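Local structure of hypothetical protein PH1819 (Pyrococcus horikoshii, 2EEN) at residues 38-41 and 46-49; 52-57 and 61-66; 68-71 and 77-80; 123-128 and 133-138; 152-157 and 163-168. The protein is of unknown function but belongs to the CYTH family, whose members typically bind triphosphate compounds in an antiparallel beta tunnel, and it forms a disulfide-linked dimer. All blocks are in the same frame, centred on the assembly; numbering follows the deposited sequence.

Interaction 1. Residues 38-41 and 46-49; sequences PCRD and DEAL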
# COMPACT_ATOMS: atom_id res chain seq x y z
N PRO A 38 -8.78 3.95 10.84
CA PRO A 38 -8.61 3.99 12.30
C PRO A 38 -9.03 5.29 12.97
O PRO A 38 -9.39 5.30 14.14
CB PRO A 38 -7.12 3.72 12.47
CG PRO A 38 -6.52 4.33 11.23
CD PRO A 38 -7.49 3.84 10.16
N CYS A 39 -9.00 6.39 12.21
CA CYS A 39 -9.30 7.70 12.76
C CYS A 39 -10.58 8.38 12.29
O CYS A 39 -11.12 9.25 12.97
CB CYS A 39 -8.13 8.64 12.45
SG CYS A 39 -6.48 7.88 12.53
N ARG A 40 -11.07 8.01 11.11
CA ARG A 40 -12.28 8.62 10.60
C ARG A 40 -13.24 7.57 10.09
O ARG A 40 -12.85 6.44 9.78
CB ARG A 40 -11.95 9.63 9.50
CG ARG A 40 -11.21 9.08 8.30
CD ARG A 40 -10.97 10.19 7.28
NE ARG A 40 -10.46 9.67 6.01
CZ ARG A 40 -9.17 9.66 5.65
NH1 ARG A 40 -8.24 10.15 6.46
NH2 ARG A 40 -8.83 9.14 4.48
N ASP A 41 -14.51 7.94 10.01
CA ASP A 41 -15.54 7.02 9.56
C ASP A 41 -15.71 7.14 8.06
O ASP A 41 -16.31 8.11 7.58
CB ASP A 41 -16.86 7.35 10.25
CG ASP A 41 -17.90 6.27 10.06
OD1 ASP A 41 -17.72 5.43 9.15
OD2 ASP A 41 -18.91 6.27 10.80
N ASP A 46 -17.45 9.00 2.71
CA ASP A 46 -17.69 8.31 1.45
C ASP A 46 -16.40 7.83 0.80
O ASP A 46 -16.22 7.91 -0.42
CB ASP A 46 -18.47 9.22 0.49
CG ASP A 46 -19.02 8.46 -0.70
OD1 ASP A 46 -19.29 7.25 -0.57
OD2 ASP A 46 -19.21 9.09 -1.77
N GLU A 47 -15.51 7.30 1.62
CA GLU A 47 -14.25 6.77 1.13
C GLU A 47 -14.26 5.26 1.31
O GLU A 47 -15.13 4.72 1.99
CB GLU A 47 -13.10 7.35 1.93
CG GLU A 47 -12.88 8.81 1.75
CD GLU A 47 -11.86 9.33 2.73
OE1 GLU A 47 -12.25 9.60 3.89
OE2 GLU A 47 -10.68 9.44 2.36
N ALA A 48 -13.30 4.58 0.70
CA ALA A 48 -13.21 3.13 0.84
C ALA A 48 -11.78 2.68 0.64
O ALA A 48 -11.00 3.31 -0.08
CB ALA A 48 -14.13 2.44 -0.16
N LEU A 49 -11.42 1.59 1.31
CA LEU A 49 -10.09 1.02 1.16
C LEU A 49 -10.37 -0.47 1.10
O LEU A 49 -11.03 -1.03 1.98
CB LEU A 49 -9.19 1.35 2.35
CG LEU A 49 -7.79 0.77 2.16
CD1 LEU A 49 -7.08 1.46 0.97
CD2 LEU A 49 -6.99 0.97 3.44
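Arg40 meets the carboxylate of Glu47 side-on with two nitrogens, one to each oxygen. NE donates to Glu47 OE1 over 2.8 Å, and NH2 of Arg40 reaches Glu47 OE2 over the same 2.8 Å. The guanidinium and carboxylate planes lie only 9° apart, yet both bonds are bent and each oxygen is met on its syn side from somewhat out of plane, as if the two flat groups were slightly stepped. In Arg40, CG sits between the backbone N and the carbonyl carbon (chi1 59°), and the chain then runs straight to NE. Glu47 approaches at about a right angle, its CG beside its own backbone N. Each end has further partners: NH2 of Arg40 also binds the carbonyl O of Arg98 of the second subunit, OE2 of Glu47 is probably hydrogen-bonded to the Tyr66 hydroxyl, and OE1 bonds to Thr45. A leucine in place of Arg40 would probably leave the Glu47 carboxylate without its paired charge and the Arg98 carbonyl of the other subunit without this donor. Beside the interchain Cys39 disulfide, this is a bidentate arginine-glutamate salt bridge joining the two ends of the strand-helix-strand connection through helix 42-45, at the dimer interface.

Interaction 2. Residues 52-57 and 61-66; sequences RIKRFN and EVFLTY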
# COMPACT_ATOMS: atom_id res chain seq x y z
N ARG A 52 -8.55 -6.60 -2.91
CA ARG A 52 -9.29 -7.50 -3.77
C ARG A 52 -8.44 -8.64 -4.27
O ARG A 52 -7.32 -8.43 -4.72
CB ARG A 52 -9.84 -6.75 -4.98
CG ARG A 52 -10.21 -7.68 -6.14
CD ARG A 52 -10.93 -6.92 -7.22
NE ARG A 52 -12.19 -6.38 -6.71
CZ ARG A 52 -12.97 -5.53 -7.36
NH1 ARG A 52 -12.63 -5.11 -8.58
NH2 ARG A 52 -14.09 -5.12 -6.81
N ILE A 53 -8.99 -9.84 -4.18
CA ILE A 53 -8.31 -11.02 -4.70
C ILE A 53 -9.15 -11.39 -5.91
O ILE A 53 -10.35 -11.64 -5.80
CB ILE A 53 -8.30 -12.18 -3.69
CG1 ILE A 53 -7.52 -11.77 -2.44
CG2 ILE A 53 -7.66 -13.41 -4.34
CD1 ILE A 53 -7.50 -12.83 -1.35
N LYS A 54 -8.52 -11.39 -7.08
CA LYS A 54 -9.18 -11.68 -8.34
C LYS A 54 -8.67 -13.02 -8.87
O LYS A 54 -7.46 -13.21 -9.01
CB LYS A 54 -8.87 -10.56 -9.33
CG LYS A 54 -9.61 -10.61 -10.65
CD LYS A 54 -9.17 -9.46 -11.55
CE LYS A 54 -9.48 -8.10 -10.92
NZ LYS A 54 -8.94 -6.97 -11.72
N ARG A 55 -9.58 -13.94 -9.14
CA ARG A 55 -9.21 -15.25 -9.64
C ARG A 55 -9.81 -15.50 -11.03
O ARG A 55 -11.02 -15.33 -11.23
CB ARG A 55 -9.70 -16.34 -8.68
CG ARG A 55 -9.35 -16.10 -7.21
CD ARG A 55 -9.89 -17.22 -6.33
NE ARG A 55 -9.82 -16.92 -4.90
CZ ARG A 55 -8.71 -16.92 -4.18
NH1 ARG A 55 -7.54 -17.21 -4.74
NH2 ARG A 55 -8.76 -16.64 -2.89
N PHE A 56 -8.97 -15.89 -11.98
CA PHE A 56 -9.42 -16.18 -13.34
C PHE A 56 -8.38 -17.05 -14.04
O PHE A 56 -7.19 -16.92 -13.77
CB PHE A 56 -9.61 -14.87 -14.11
CG PHE A 56 -8.38 -14.02 -14.20
CD1 PHE A 56 -7.44 -14.22 -15.20
CD2 PHE A 56 -8.14 -13.04 -13.24
CE1 PHE A 56 -6.28 -13.46 -15.25
CE2 PHE A 56 -6.98 -12.27 -13.28
CZ PHE A 56 -6.05 -12.48 -14.29
N ASN A 57 -8.84 -17.94 -14.90
CA ASN A 57 -7.94 -18.83 -15.65
C ASN A 57 -6.77 -19.45 -14.88
O ASN A 57 -5.66 -19.55 -15.42
CB ASN A 57 -7.39 -18.08 -16.86
CG ASN A 57 -8.34 -18.07 -18.01
OD1 ASN A 57 -9.41 -17.47 -17.95
ND2 ASN A 57 -7.96 -18.76 -19.09
N GLU A 61 -4.84 -12.52 -8.87
CA GLU A 61 -4.27 -11.18 -8.84
C GLU A 61 -4.84 -10.52 -7.60
O GLU A 61 -5.98 -10.78 -7.21
CB GLU A 61 -4.67 -10.36 -10.07
CG GLU A 61 -4.13 -10.87 -11.39
CD GLU A 61 -4.38 -9.90 -12.53
OE1 GLU A 61 -5.50 -9.35 -12.61
OE2 GLU A 61 -3.45 -9.68 -13.34
N VAL A 62 -4.04 -9.67 -6.96
CA VAL A 62 -4.48 -9.01 -5.75
C VAL A 62 -4.24 -7.52 -5.88
O VAL A 62 -3.19 -7.11 -6.35
CB VAL A 62 -3.72 -9.53 -4.53
CG1 VAL A 62 -4.23 -8.87 -3.26
CG2 VAL A 62 -3.87 -11.05 -4.45
N PHE A 63 -5.21 -6.72 -5.46
CA PHE A 63 -5.07 -5.27 -5.57
C PHE A 63 -5.49 -4.57 -4.29
O PHE A 63 -6.38 -5.04 -3.58
CB PHE A 63 -5.93 -4.73 -6.72
CG PHE A 63 -5.63 -5.35 -8.06
CD1 PHE A 63 -6.20 -6.57 -8.41
CD2 PHE A 63 -4.76 -4.73 -8.94
CE1 PHE A 63 -5.91 -7.16 -9.65
CE2 PHE A 63 -4.46 -5.31 -10.17
CZ PHE A 63 -5.04 -6.53 -10.53
N LEU A 64 -4.82 -3.46 -4.00
CA LEU A 64 -5.15 -2.63 -2.86
C LEU A 64 -5.69 -1.37 -3.52
O LEU A 64 -5.00 -0.73 -4.32
CB LEU A 64 -3.89 -2.29 -2.04
CG LEU A 64 -4.07 -1.24 -0.95
CD1 LEU A 64 -5.12 -1.69 0.06
CD2 LEU A 64 -2.74 -1.01 -0.25
N THR A 65 -6.92 -1.01 -3.19
CA THR A 65 -7.55 0.14 -3.82
C THR A 65 -8.18 1.10 -2.84
O THR A 65 -8.88 0.70 -1.91
CB THR A 65 -8.64 -0.33 -4.80
OG1 THR A 65 -8.07 -1.26 -5.73
CG2 THR A 65 -9.24 0.85 -5.55
N TYR A 66 -7.91 2.38 -3.06
CA TYR A 66 -8.51 3.45 -2.27
C TYR A 66 -9.50 4.11 -3.21
O TYR A 66 -9.19 4.34 -4.38
CB TYR A 66 -7.49 4.51 -1.86
CG TYR A 66 -8.14 5.80 -1.36
CD1 TYR A 66 -8.62 5.90 -0.06
CD2 TYR A 66 -8.30 6.89 -2.21
CE1 TYR A 66 -9.25 7.06 0.39
CE2 TYR A 66 -8.92 8.06 -1.78
CZ TYR A 66 -9.39 8.13 -0.48
OH TYR A 66 -10.00 9.28 -0.04
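Lys54 and Glu61 face each other as a hydrogen-bonded pair of the antiparallel beta hairpin formed by strands 48-56 and 59-70, part of the sheet of the CYTH fold. Both backbone bonds of the pair are short, Lys54 N reaching Glu61 O over 2.6 Å. From CB, which lies beside that same carbonyl oxygen, the Lys54 side chain leaves with CG anti to the backbone N (chi1 -173°). CD then passes 3.8 Å from Glu61 OE1, the two chains lying side by side. A bend at chi3 (-61°) turns the tail toward Phe63, where CE comes within 3.9 Å of Phe63 CE1. NZ ends near the same ring atom and 4.3 Å from Glu61 OE1, too far for a salt bridge, though the opposite charges probably still favour each other. The Glu61 carboxylate meets the edge of Phe56, its plane 88° from the ring, with OE1 3.3 Å from Phe56 CE2; the weakly positive ring hydrogens suit an acidic neighbour. Arg52, paired with Phe63, belongs to this same charged face and is bridged to Asp32. With Arg50 and Lys109 close by, that is consistent with the anion-binding tunnel wall of CYTH relatives. On the opposite face Ile53 CG1 lies 4.2 Å from Val62 CG2, an apolar contact.

Interaction 3. Residues 68-71 and 77-80; sequences GPKI and TRLE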
# COMPACT_ATOMS: atom_id res chain seq x y z
N GLY A 68 -12.09 7.47 -3.53
CA GLY A 68 -12.47 8.75 -2.96
C GLY A 68 -13.97 8.91 -3.00
O GLY A 68 -14.68 8.01 -3.44
N PRO A 69 -14.49 10.05 -2.53
CA PRO A 69 -15.92 10.33 -2.51
C PRO A 69 -16.50 10.38 -3.92
O PRO A 69 -15.80 10.71 -4.88
CB PRO A 69 -16.01 11.71 -1.84
CG PRO A 69 -14.74 11.79 -1.04
CD PRO A 69 -13.72 11.17 -1.96
N LYS A 70 -17.78 10.03 -4.05
CA LYS A 70 -18.43 10.09 -5.35
C LYS A 70 -18.46 11.57 -5.73
O LYS A 70 -18.73 12.42 -4.88
CB LYS A 70 -19.86 9.54 -5.27
CG LYS A 70 -19.94 8.02 -5.09
CD LYS A 70 -21.38 7.52 -5.09
CE LYS A 70 -22.16 8.06 -3.89
NZ LYS A 70 -21.54 7.67 -2.60
N ILE A 71 -18.17 11.87 -6.99
CA ILE A 71 -18.17 13.26 -7.43
C ILE A 71 -19.30 13.55 -8.40
O ILE A 71 -19.48 14.69 -8.84
CB ILE A 71 -16.84 13.63 -8.11
CG1 ILE A 71 -16.60 12.72 -9.31
CG2 ILE A 71 -15.70 13.52 -7.11
CD1 ILE A 71 -15.39 13.10 -10.13
N THR A 77 -19.02 7.22 -10.09
CA THR A 77 -17.68 7.67 -10.45
C THR A 77 -16.97 8.33 -9.27
O THR A 77 -17.52 9.19 -8.59
CB THR A 77 -17.79 8.68 -11.58
OG1 THR A 77 -18.42 8.08 -12.71
CG2 THR A 77 -16.39 9.15 -11.99
N ARG A 78 -15.73 7.92 -9.07
CA ARG A 78 -14.93 8.47 -7.99
C ARG A 78 -13.46 8.33 -8.30
O ARG A 78 -13.06 7.54 -9.16
CB ARG A 78 -15.25 7.72 -6.70
CG ARG A 78 -14.92 6.24 -6.77
CD ARG A 78 -15.93 5.44 -5.98
NE ARG A 78 -16.12 6.02 -4.66
CZ ARG A 78 -17.14 5.73 -3.86
NH1 ARG A 78 -18.07 4.87 -4.25
NH2 ARG A 78 -17.25 6.33 -2.68
N LEU A 79 -12.65 9.10 -7.59
CA LEU A 79 -11.21 9.03 -7.78
C LEU A 79 -10.77 7.70 -7.19
O LEU A 79 -11.33 7.23 -6.19
CB LEU A 79 -10.55 10.20 -7.04
CG LEU A 79 -9.03 10.18 -6.83
CD1 LEU A 79 -8.55 11.59 -6.57
CD2 LEU A 79 -8.67 9.26 -5.67
N GLU A 80 -9.79 7.07 -7.82
CA GLU A 80 -9.31 5.80 -7.32
C GLU A 80 -7.80 5.73 -7.42
O GLU A 80 -7.20 6.28 -8.35
CB GLU A 80 -9.90 4.64 -8.13
CG GLU A 80 -11.41 4.49 -8.00
CD GLU A 80 -11.96 3.36 -8.86
OE1 GLU A 80 -11.59 2.19 -8.62
OE2 GLU A 80 -12.76 3.65 -9.78
O HOH W 1 -13.13 10.84 -5.49
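Arg78 has one face of its guanidinium overlaid by Lys70, whose CG stands 3.7 Å above the plane, off toward the rim. The two belong to the turn end of the beta hairpin between strands 59-70 and 78-85, at the edge of the antiparallel CYTH sheet. The Arg78 side chain begins with CG between the backbone N and carbonyl carbon (chi1 61°) and bends at chi2 and chi3, which folds it back over the neighbouring strand. There NE, 2.7 Å from Gly68 O, donates straight into that carbonyl, and the oxygen lies practically in the guanidinium plane; NH2 adds a weak second bond to the same oxygen. The positive charges of Lys70 and Arg78 are gathered round the carboxylate of Asp46, each making a salt bridge to a different oxygen, which probably offsets the nearness of two like charges. Glycine fits at 68, since a CB there would run into Pro69 CD. Its N-H makes an almost linear bond of 2.8 Å from Gly68 N to Leu79 O. Farther along, Ile71 N bonds to Thr77 O over 3.2 Å, and the side chains of both residues pack on Tyr2 and Ile146. Between these bonds the strands part, with Pro69 O 4.5 Å from Leu79 N. A water bridges the gap, donating to Pro69 O over 2.7 Å and accepting from Leu79 N over 2.8 Å.

Interaction 4. Residues 123-128 and 133-138; sequences TLDEVE and FIEIET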
# COMPACT_ATOMS: atom_id res chain seq x y z
N THR A 123 -19.88 -5.76 -16.97
CA THR A 123 -19.64 -6.93 -16.16
C THR A 123 -20.94 -7.47 -15.60
O THR A 123 -21.82 -6.71 -15.21
CB THR A 123 -18.68 -6.63 -14.99
OG1 THR A 123 -19.25 -5.63 -14.13
CG2 THR A 123 -17.35 -6.13 -15.53
N LEU A 124 -21.07 -8.79 -15.62
CA LEU A 124 -22.26 -9.43 -15.07
C LEU A 124 -21.78 -9.93 -13.72
O LEU A 124 -20.91 -10.80 -13.65
CB LEU A 124 -22.70 -10.61 -15.95
CG LEU A 124 -22.97 -10.27 -17.41
CD1 LEU A 124 -23.55 -11.50 -18.08
CD2 LEU A 124 -23.92 -9.08 -17.52
N ASP A 125 -22.33 -9.37 -12.66
CA ASP A 125 -21.92 -9.73 -11.31
C ASP A 125 -22.93 -10.57 -10.55
O ASP A 125 -24.11 -10.26 -10.53
CB ASP A 125 -21.67 -8.47 -10.48
CG ASP A 125 -20.57 -7.59 -11.04
OD1 ASP A 125 -19.81 -8.04 -11.92
OD2 ASP A 125 -20.46 -6.44 -10.56
N GLU A 126 -22.45 -11.64 -9.93
CA GLU A 126 -23.29 -12.49 -9.09
C GLU A 126 -22.65 -12.30 -7.73
O GLU A 126 -21.62 -12.89 -7.44
CB GLU A 126 -23.19 -13.96 -9.51
CG GLU A 126 -24.06 -14.89 -8.69
CD GLU A 126 -25.54 -14.66 -8.94
OE1 GLU A 126 -26.00 -14.92 -10.08
OE2 GLU A 126 -26.26 -14.23 -8.01
N VAL A 127 -23.26 -11.45 -6.90
CA VAL A 127 -22.71 -11.12 -5.60
C VAL A 127 -23.33 -11.93 -4.48
O VAL A 127 -24.54 -11.93 -4.31
CB VAL A 127 -22.93 -9.62 -5.32
CG1 VAL A 127 -22.26 -9.20 -4.02
CG2 VAL A 127 -22.39 -8.80 -6.49
N GLU A 128 -22.48 -12.62 -3.72
CA GLU A 128 -22.95 -13.43 -2.61
C GLU A 128 -23.67 -12.53 -1.61
O GLU A 128 -23.16 -11.47 -1.22
CB GLU A 128 -21.78 -14.14 -1.92
CG GLU A 128 -21.04 -15.11 -2.83
CD GLU A 128 -20.13 -16.05 -2.05
OE1 GLU A 128 -19.87 -15.77 -0.86
OE2 GLU A 128 -19.68 -17.05 -2.64
N PHE A 133 -26.18 -8.30 -10.57
CA PHE A 133 -26.05 -6.90 -10.94
C PHE A 133 -25.29 -6.83 -12.25
O PHE A 133 -24.67 -7.80 -12.69
CB PHE A 133 -25.24 -6.11 -9.91
CG PHE A 133 -25.91 -5.97 -8.59
CD1 PHE A 133 -25.98 -7.04 -7.72
CD2 PHE A 133 -26.47 -4.75 -8.21
CE1 PHE A 133 -26.59 -6.92 -6.48
CE2 PHE A 133 -27.09 -4.61 -6.96
CZ PHE A 133 -27.15 -5.70 -6.10
N ILE A 134 -25.35 -5.66 -12.88
CA ILE A 134 -24.63 -5.43 -14.11
C ILE A 134 -23.95 -4.08 -13.97
O ILE A 134 -24.56 -3.10 -13.54
CB ILE A 134 -25.55 -5.44 -15.35
CG1 ILE A 134 -24.71 -5.20 -16.60
CG2 ILE A 134 -26.65 -4.39 -15.20
CD1 ILE A 134 -25.43 -5.46 -17.90
N GLU A 135 -22.67 -4.04 -14.30
CA GLU A 135 -21.93 -2.81 -14.21
C GLU A 135 -21.37 -2.49 -15.58
O GLU A 135 -21.21 -3.38 -16.41
CB GLU A 135 -20.79 -2.92 -13.20
CG GLU A 135 -21.25 -2.86 -11.74
CD GLU A 135 -20.10 -2.79 -10.75
OE1 GLU A 135 -19.03 -2.26 -11.11
OE2 GLU A 135 -20.27 -3.25 -9.60
N ILE A 136 -21.12 -1.21 -15.81
CA ILE A 136 -20.53 -0.76 -17.06
C ILE A 136 -19.57 0.36 -16.69
O ILE A 136 -19.83 1.16 -15.79
CB ILE A 136 -21.60 -0.26 -18.06
CG1 ILE A 136 -20.94 -0.01 -19.42
CG2 ILE A 136 -22.30 0.99 -17.53
CD1 ILE A 136 -21.93 0.12 -20.57
N GLU A 137 -18.43 0.40 -17.38
CA GLU A 137 -17.43 1.41 -17.09
C GLU A 137 -16.64 1.84 -18.31
O GLU A 137 -16.51 1.09 -19.29
CB GLU A 137 -16.45 0.89 -16.05
CG GLU A 137 -15.82 -0.43 -16.45
CD GLU A 137 -14.47 -0.66 -15.81
OE1 GLU A 137 -13.48 -0.07 -16.30
OE2 GLU A 137 -14.39 -1.43 -14.83
N THR A 138 -16.10 3.05 -18.23
CA THR A 138 -15.27 3.61 -19.28
C THR A 138 -14.46 4.73 -18.64
O THR A 138 -14.89 5.34 -17.66
CB THR A 138 -16.10 4.19 -20.43
OG1 THR A 138 -15.23 4.55 -21.51
CG2 THR A 138 -16.88 5.42 -19.97
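Thr123 with Glu135 and Asp125 with Phe133 are antiparallel hydrogen-bonded pairs, each joined by two N-H to carbonyl bonds, such as Thr123 N to Glu135 O at 2.8 Å. Leu124 and Ile134 form the non-hydrogen-bonded pair between them. The short segments run at 143°, a marked twist. Apolar contacts take both faces. Leu124 and Ile134 lie side by side, CD2 of Leu124 3.9 Å from CD1 of Ile134, and Ile134 also packs on Leu157 of helix 146-160, a place that suits branched aliphatic chains. On the other face Val127 CG2 touches Phe133 CD1 at 4.2 Å, while the Phe133 ring meets Tyr170 edge-to-face. The pairing is a beta hairpin of strands 120-127 and 131-139 in the CYTH sheet, and the face bearing Asp125 and Glu135 probably lines its tunnel, where acidic and basic side chains collect. Among polar contacts there, Asp125 OD2 lies 3.3 Å from Glu135 OE2, two acceptors with no bond between them, the carboxylates turned 73° against each other. Asp125 OD2 is hydrogen-bonded to Tyr170 OH and salt-bridged to Arg111, which also makes a long, weak ion pair with Glu135. With an alanine in place of Glu135, a gap would probably open beside Asp125 OD2, and Lys76 and Arg111 would lose a weak, distant acidic partner. Thr123 takes chi1 61°, setting OG1 3.3 Å from Glu135 CB and within weak bonding distance of Asp125 OD1.

Interaction 5. Residues 152-157 and 163-168; sequences KLEKIL and EKFERR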
# COMPACT_ATOMS: atom_id res chain seq x y z
N LYS A 152 -23.92 8.10 -21.93
CA LYS A 152 -23.61 7.07 -22.91
C LYS A 152 -23.74 5.68 -22.30
O LYS A 152 -24.35 4.78 -22.88
CB LYS A 152 -22.19 7.27 -23.43
CG LYS A 152 -21.72 6.20 -24.37
CD LYS A 152 -20.25 6.40 -24.66
CE LYS A 152 -19.75 5.36 -25.63
NZ LYS A 152 -20.38 5.51 -26.97
N LEU A 153 -23.16 5.50 -21.12
CA LEU A 153 -23.22 4.20 -20.46
C LEU A 153 -24.61 3.85 -19.96
O LEU A 153 -25.02 2.69 -20.02
CB LEU A 153 -22.21 4.15 -19.31
CG LEU A 153 -20.81 3.63 -19.68
CD1 LEU A 153 -20.30 4.29 -20.95
CD2 LEU A 153 -19.86 3.88 -18.51
N GLU A 154 -25.35 4.84 -19.48
CA GLU A 154 -26.69 4.58 -18.99
C GLU A 154 -27.53 4.09 -20.17
O GLU A 154 -28.33 3.18 -20.02
CB GLU A 154 -27.32 5.84 -18.40
CG GLU A 154 -28.59 5.55 -17.62
CD GLU A 154 -29.28 6.80 -17.11
OE1 GLU A 154 -28.59 7.69 -16.57
OE2 GLU A 154 -30.52 6.88 -17.25
N LYS A 155 -27.33 4.70 -21.33
CA LYS A 155 -28.08 4.30 -22.52
C LYS A 155 -27.79 2.84 -22.89
O LYS A 155 -28.71 2.08 -23.20
CB LYS A 155 -27.74 5.20 -23.71
CG LYS A 155 -28.46 4.81 -25.00
CD LYS A 155 -28.29 5.86 -26.08
CE LYS A 155 -29.26 5.62 -27.23
NZ LYS A 155 -29.19 6.68 -28.26
N ILE A 156 -26.52 2.45 -22.85
CA ILE A 156 -26.14 1.08 -23.18
C ILE A 156 -26.83 0.09 -22.25
O ILE A 156 -27.38 -0.92 -22.70
CB ILE A 156 -24.62 0.90 -23.09
CG1 ILE A 156 -23.94 1.70 -24.21
CG2 ILE A 156 -24.25 -0.57 -23.20
CD1 ILE A 156 -22.45 1.80 -24.07
N LEU A 157 -26.82 0.37 -20.95
CA LEU A 157 -27.47 -0.53 -19.99
C LEU A 157 -28.98 -0.57 -20.15
O LEU A 157 -29.58 -1.65 -20.08
CB LEU A 157 -27.11 -0.12 -18.56
CG LEU A 157 -25.66 -0.44 -18.19
CD1 LEU A 157 -25.45 -0.17 -16.71
CD2 LEU A 157 -25.37 -1.90 -18.52
N GLU A 163 -33.29 -1.47 -15.60
CA GLU A 163 -34.27 -0.46 -15.20
C GLU A 163 -33.94 0.24 -13.89
O GLU A 163 -34.16 1.44 -13.75
CB GLU A 163 -35.65 -1.11 -15.07
CG GLU A 163 -36.22 -1.66 -16.36
CD GLU A 163 -37.51 -2.41 -16.14
OE1 GLU A 163 -38.41 -1.86 -15.46
OE2 GLU A 163 -37.63 -3.54 -16.65
N LYS A 164 -33.43 -0.51 -12.92
CA LYS A 164 -33.10 0.07 -11.64
C LYS A 164 -31.60 0.20 -11.43
O LYS A 164 -30.88 -0.79 -11.33
CB LYS A 164 -33.73 -0.75 -10.51
CG LYS A 164 -33.69 -2.25 -10.70
CD LYS A 164 -34.51 -2.95 -9.62
CE LYS A 164 -34.53 -4.46 -9.81
NZ LYS A 164 -35.40 -5.12 -8.79
N PHE A 165 -31.15 1.44 -11.39
CA PHE A 165 -29.74 1.75 -11.19
C PHE A 165 -29.43 1.88 -9.71
O PHE A 165 -30.32 2.14 -8.89
CB PHE A 165 -29.40 3.04 -11.94
CG PHE A 165 -29.35 2.86 -13.43
CD1 PHE A 165 -30.50 2.99 -14.20
CD2 PHE A 165 -28.16 2.48 -14.05
CE1 PHE A 165 -30.47 2.75 -15.58
CE2 PHE A 165 -28.12 2.24 -15.42
CZ PHE A 165 -29.28 2.37 -16.19
N GLU A 166 -28.16 1.69 -9.37
CA GLU A 166 -27.75 1.74 -7.96
C GLU A 166 -26.37 2.39 -7.79
O GLU A 166 -25.36 1.93 -8.31
CB GLU A 166 -27.71 0.30 -7.42
CG GLU A 166 -27.25 0.24 -5.97
CD GLU A 166 -28.31 0.86 -5.09
OE1 GLU A 166 -29.37 0.28 -4.93
OE2 GLU A 166 -28.05 1.93 -4.53
N ARG A 167 -26.36 3.53 -7.06
CA ARG A 167 -25.08 4.19 -6.80
C ARG A 167 -24.42 3.65 -5.53
O ARG A 167 -23.26 3.93 -5.22
CB ARG A 167 -25.37 5.68 -6.58
CG ARG A 167 -25.59 6.47 -7.88
CD ARG A 167 -25.71 7.97 -7.61
NE ARG A 167 -24.47 8.46 -7.01
CZ ARG A 167 -24.46 9.68 -6.42
NH1 ARG A 167 -25.55 10.42 -6.37
NH2 ARG A 167 -23.31 10.13 -5.89
N ARG A 168 -25.21 2.91 -4.73
CA ARG A 168 -24.63 2.32 -3.53
C ARG A 168 -23.76 1.12 -3.90
O ARG A 168 -24.09 0.31 -4.75
CB ARG A 168 -25.77 1.84 -2.62
CG ARG A 168 -26.43 2.96 -1.83
CD ARG A 168 -27.65 2.46 -1.04
NE ARG A 168 -28.56 1.77 -1.94
CZ ARG A 168 -29.68 1.19 -1.44
NH1 ARG A 168 -29.96 1.24 -0.15
NH2 ARG A 168 -30.52 0.58 -2.29
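Phe165 points its ring at helix 146-160, where Glu154 and Leu157, one turn apart, receive it. The loop after this helix packs back on it beside strand 3-9, an edge strand of the CYTH sheet, with backbone bonds from Lys164 to Tyr9 and from Glu166 to Lys7. The far end of the ring does the touching. CZ of Phe165 comes 3.6 Å from CG of Glu154, and CE2 of Phe165 lies 3.8 Å from CD1 of Leu157, both side chains approaching at a slant, neither squarely over a face nor at the rim. Glu154 offers its methylene here because its CG stands anti to the backbone N (chi1 -167°); the chain stays extended beyond CG, its carboxylate plane 54° from the ring. A glutamate thus serves as an aliphatic surface at its base while staying polar at its tip. Leu157 suits its inner position, since it also packs on Ile136 of the sheet. Beyond Phe165, Arg168 grips Glu166 side-on within the loop, with NE of Arg168 2.6 Å from OE2 of Glu166. That oxygen is doubly held: backbone N of Arg168 reaches the anti lone pair of Glu166 OE2 over 3.0 Å.

Overall arrangement
Along the chain the five contacts come strictly in series, none enclosing or crossing another. Interaction 1 closes the short helical connection 42-45 into strand 48-56; interaction 2 closes the next hairpin and interaction 3 the following one, so strand 59-70 serves both. Asp46 ties interaction 1 to interaction 3, and Glu47 to Tyr66 ties it to interaction 2. Interaction 4 closes a hairpin in the other part of the sheet, its centre about 15 Å from that of interaction 2. Interaction 5 closes the turn after helix 146-160, and the helix packs Leu153, Ile156 and Leu157 on strand 131-139; Arg167 of the loop lies against Lys70 of interaction 3. Interactions 1, 2 and 3 also touch the second subunit.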